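Local coordinates for protein glutamine synthetase (Helicobacter pylori, PDB 5ZLI) that is a glutamine synthetase, a twelve-subunit enzyme whose chain joins a beta-grasp domain to a larger catalytic domain, at residues V133-F145 and A225-L238. Numbering follows the deposited sequence.
Sequences VAYFGAENEFFIF and AQAQGEVGVKFGDL
The Phe143 ring takes the aliphatic part of Gln228 on one face: CG of Gln228 sits 3.6 Å from the ring centroid, 17° off the normal, which meets the criterion for a CH-pi contact. This ring and those of Phe142 and Phe235 flank an antiparallel strand pair in the large mixed sheet of the catalytic domain, where strand 133-145 runs between 228-237 and 278-286. The Gln228 amide continues nearly parallel to the Phe143 ring, the two planes 16° apart, while Ala225 CB approaches the ring edge. The Phe142 ring has Gly229 O over one face, and the Phe235 ring is covered on one face by the backbone of Gly137 and met at its edge by Tyr135 CB, 4.0 Å from Phe235 CD2. Pairing occurs in two separate places. Phe142 and Gly229 exchange two backbone hydrogen bonds, and Ile144 N adds one to Ala227 O (3.0 Å); further along, Gly236 N donates to Phe136 O at 2.7 Å. Between the two places the register slips by one residue, and no backbone hydrogen bond joins the two segments from Phe136-Gly236 to Phe142-Gly229. Into this interval Glu230 extends, its CG anti to the backbone N, and its chain packs on Glu141, CG to CG 3.5 Å. Glu230 OE1 also comes beside the side chain of Glu139, the two carboxylates turned well away from coplanar. Glu141 OE1 is bonded to Gly277 N, and Gln228 NE2 to Ser276 OG and Gly275 O, so loop 275-277 holds both polar ends. The remaining end of that amide turns back on its own turn: Gln228 OE1 accepts Ala225 N at 3.1 Å, with an N-H...O angle of 157°.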
# COMPACT_ATOMS: atom_id res chain seq x y z
N VAL B 133 12.85 2.34 67.93
CA VAL B 133 12.68 2.04 66.52
C VAL B 133 11.49 2.84 66.01
O VAL B 133 10.62 3.22 66.79
CB VAL B 133 12.46 0.53 66.31
CG1 VAL B 133 12.54 0.19 64.83
CG2 VAL B 133 13.42 -0.29 67.12
N ALA B 134 11.49 3.16 64.72
CA ALA B 134 10.32 3.71 64.06
C ALA B 134 10.03 2.83 62.86
O ALA B 134 10.82 2.80 61.91
CB ALA B 134 10.50 5.17 63.64
N TYR B 135 8.93 2.07 62.91
CA TYR B 135 8.61 1.10 61.87
C TYR B 135 7.74 1.73 60.79
O TYR B 135 6.71 2.33 61.10
CB TYR B 135 7.87 -0.10 62.48
CG TYR B 135 8.76 -1.02 63.26
CD1 TYR B 135 9.65 -1.86 62.61
CD2 TYR B 135 8.70 -1.08 64.65
CE1 TYR B 135 10.47 -2.73 63.31
CE2 TYR B 135 9.52 -1.96 65.37
CZ TYR B 135 10.41 -2.79 64.68
OH TYR B 135 11.24 -3.68 65.33
N PHE B 136 8.14 1.54 59.52
CA PHE B 136 7.38 2.04 58.37
C PHE B 136 7.08 0.91 57.41
O PHE B 136 7.96 0.11 57.09
CB PHE B 136 8.13 3.11 57.54
CG PHE B 136 8.14 4.48 58.14
CD1 PHE B 136 8.94 4.77 59.23
CD2 PHE B 136 7.36 5.49 57.60
CE1 PHE B 136 8.95 6.04 59.77
CE2 PHE B 136 7.37 6.76 58.15
CZ PHE B 136 8.16 7.03 59.22
N GLY B 137 5.87 0.95 56.84
CA GLY B 137 5.43 -0.05 55.89
C GLY B 137 4.63 0.54 54.74
O GLY B 137 3.46 0.89 54.91
N ALA B 138 5.23 0.61 53.56
CA ALA B 138 4.65 1.29 52.41
C ALA B 138 3.95 0.31 51.46
O ALA B 138 4.45 -0.80 51.22
CB ALA B 138 5.72 2.07 51.63
N GLU B 139 2.79 0.72 50.95
CA GLU B 139 2.12 0.02 49.86
C GLU B 139 2.26 0.92 48.64
O GLU B 139 1.57 1.94 48.54
CB GLU B 139 0.64 -0.19 50.18
CG GLU B 139 0.30 -0.72 51.57
CD GLU B 139 -1.19 -0.53 51.90
OE1 GLU B 139 -1.91 0.02 51.04
OE2 GLU B 139 -1.63 -0.89 53.01
N ASN B 140 3.12 0.53 47.69
CA ASN B 140 3.31 1.34 46.47
C ASN B 140 2.49 0.74 45.34
O ASN B 140 2.95 -0.15 44.62
CB ASN B 140 4.78 1.43 46.06
CG ASN B 140 5.62 2.16 47.06
OD1 ASN B 140 5.78 3.38 46.98
ND2 ASN B 140 6.21 1.42 47.99
N GLU B 141 1.28 1.26 45.17
CA GLU B 141 0.49 0.94 43.99
C GLU B 141 1.22 1.43 42.73
O GLU B 141 1.87 2.48 42.74
CB GLU B 141 -0.91 1.56 44.08
CG GLU B 141 -1.68 1.12 45.34
CD GLU B 141 -3.08 1.76 45.52
OE1 GLU B 141 -3.29 2.90 45.04
OE2 GLU B 141 -3.93 1.16 46.23
N PHE B 142 1.08 0.66 41.66
CA PHE B 142 1.77 0.91 40.40
C PHE B 142 0.90 0.49 39.24
O PHE B 142 -0.23 0.05 39.40
CB PHE B 142 3.09 0.17 40.33
CG PHE B 142 2.94 -1.31 40.43
CD1 PHE B 142 2.59 -2.06 39.33
CD2 PHE B 142 3.18 -1.95 41.63
CE1 PHE B 142 2.46 -3.43 39.43
CE2 PHE B 142 3.08 -3.29 41.73
CZ PHE B 142 2.70 -4.05 40.62
N PHE B 143 1.44 0.67 38.05
CA PHE B 143 0.75 0.38 36.80
C PHE B 143 1.70 -0.34 35.89
O PHE B 143 2.89 -0.03 35.83
CB PHE B 143 0.27 1.64 36.08
CG PHE B 143 -0.98 2.24 36.64
CD1 PHE B 143 -2.22 1.84 36.15
CD2 PHE B 143 -0.92 3.21 37.63
CE1 PHE B 143 -3.39 2.38 36.65
CE2 PHE B 143 -2.08 3.77 38.14
CZ PHE B 143 -3.32 3.36 37.65
N ILE B 144 1.18 -1.27 35.13
CA ILE B 144 1.97 -1.94 34.12
C ILE B 144 1.29 -1.66 32.81
O ILE B 144 0.17 -2.11 32.58
CB ILE B 144 2.10 -3.43 34.38
CG1 ILE B 144 2.92 -3.61 35.67
CG2 ILE B 144 2.64 -4.12 33.11
CD1 ILE B 144 3.48 -5.00 35.88
N PHE B 145 1.93 -0.86 31.99
CA PHE B 145 1.39 -0.49 30.70
C PHE B 145 2.07 -1.28 29.57
O PHE B 145 3.08 -1.96 29.77
CB PHE B 145 1.52 1.02 30.52
CG PHE B 145 0.64 1.84 31.47
CD1 PHE B 145 -0.74 1.60 31.54
CD2 PHE B 145 1.19 2.85 32.25
CE1 PHE B 145 -1.56 2.34 32.38
CE2 PHE B 145 0.38 3.62 33.09
CZ PHE B 145 -0.99 3.36 33.16
N ALA B 225 -7.74 0.90 39.58
CA ALA B 225 -7.59 1.40 38.22
C ALA B 225 -7.20 0.27 37.27
O ALA B 225 -6.85 -0.84 37.67
CB ALA B 225 -6.55 2.50 38.17
N GLN B 226 -7.26 0.57 35.97
CA GLN B 226 -7.34 -0.48 34.96
C GLN B 226 -6.05 -1.32 34.86
O GLN B 226 -6.13 -2.54 34.70
CB GLN B 226 -7.70 0.14 33.62
CG GLN B 226 -8.98 0.92 33.72
CD GLN B 226 -9.41 1.48 32.42
OE1 GLN B 226 -9.69 0.76 31.47
NE2 GLN B 226 -9.46 2.81 32.34
N ALA B 227 -4.87 -0.72 34.91
CA ALA B 227 -3.65 -1.54 34.80
C ALA B 227 -2.87 -1.56 36.10
O ALA B 227 -1.65 -1.75 36.11
CB ALA B 227 -2.75 -1.08 33.65
N GLN B 228 -3.56 -1.38 37.20
CA GLN B 228 -2.95 -1.05 38.47
C GLN B 228 -2.75 -2.32 39.29
O GLN B 228 -3.46 -3.32 39.12
CB GLN B 228 -3.82 -0.05 39.22
CG GLN B 228 -3.01 0.90 40.06
CD GLN B 228 -3.86 1.82 40.88
OE1 GLN B 228 -5.07 1.61 41.01
NE2 GLN B 228 -3.24 2.81 41.47
N GLY B 229 -1.78 -2.26 40.19
CA GLY B 229 -1.39 -3.40 40.99
C GLY B 229 -0.73 -2.93 42.26
O GLY B 229 -0.48 -1.74 42.44
N GLU B 230 -0.45 -3.88 43.15
CA GLU B 230 0.08 -3.55 44.46
C GLU B 230 0.64 -4.83 45.09
O GLU B 230 0.09 -5.92 44.91
CB GLU B 230 -1.05 -2.97 45.33
CG GLU B 230 -0.70 -2.06 46.53
CD GLU B 230 -1.95 -1.77 47.38
OE1 GLU B 230 -1.93 -0.89 48.28
OE2 GLU B 230 -2.98 -2.42 47.09
N VAL B 231 1.72 -4.68 45.87
CA VAL B 231 2.28 -5.77 46.65
C VAL B 231 2.53 -5.24 48.06
O VAL B 231 3.11 -4.16 48.24
CB VAL B 231 3.58 -6.33 46.04
CG1 VAL B 231 4.15 -7.45 46.93
CG2 VAL B 231 3.33 -6.84 44.64
N GLY B 232 2.07 -5.99 49.06
CA GLY B 232 2.34 -5.68 50.45
C GLY B 232 3.66 -6.28 50.89
O GLY B 232 3.88 -7.48 50.74
N VAL B 233 4.53 -5.43 51.45
CA VAL B 233 5.85 -5.83 51.92
C VAL B 233 5.90 -5.67 53.44
O VAL B 233 5.11 -4.94 54.05
CB VAL B 233 6.96 -5.00 51.23
CG1 VAL B 233 7.16 -5.46 49.83
CG2 VAL B 233 6.58 -3.54 51.21
N LYS B 234 6.81 -6.40 54.07
CA LYS B 234 6.94 -6.31 55.51
C LYS B 234 7.33 -4.89 55.92
O LYS B 234 8.16 -4.25 55.27
CB LYS B 234 7.97 -7.33 56.02
CG LYS B 234 7.53 -8.05 57.29
CD LYS B 234 8.71 -8.50 58.15
CE LYS B 234 8.32 -8.69 59.64
NZ LYS B 234 8.21 -7.45 60.48
N PHE B 235 6.70 -4.39 56.99
CA PHE B 235 7.20 -3.24 57.74
C PHE B 235 8.71 -3.26 57.86
O PHE B 235 9.32 -4.34 57.86
CB PHE B 235 6.61 -3.19 59.16
CG PHE B 235 5.22 -2.62 59.25
CD1 PHE B 235 4.16 -3.16 58.53
CD2 PHE B 235 4.95 -1.54 60.11
CE1 PHE B 235 2.88 -2.62 58.63
CE2 PHE B 235 3.68 -1.01 60.22
CZ PHE B 235 2.64 -1.56 59.48
N GLY B 236 9.31 -2.08 57.92
CA GLY B 236 10.73 -1.96 58.22
C GLY B 236 11.02 -0.65 58.94
O GLY B 236 10.20 0.28 58.94
N ASP B 237 12.21 -0.59 59.55
CA ASP B 237 12.66 0.65 60.18
C ASP B 237 12.88 1.72 59.11
O ASP B 237 12.92 1.44 57.91
CB ASP B 237 13.91 0.40 61.04
CG ASP B 237 15.22 0.34 60.23
OD1 ASP B 237 15.67 1.40 59.72
OD2 ASP B 237 15.81 -0.77 60.16
N LEU B 238 13.04 2.97 59.56
CA LEU B 238 12.82 4.09 58.66
C LEU B 238 13.68 3.97 57.42
O LEU B 238 13.18 4.07 56.30
CB LEU B 238 13.09 5.42 59.37
CG LEU B 238 12.68 6.59 58.45
CD1 LEU B 238 11.95 7.64 59.26
CD2 LEU B 238 13.82 7.21 57.63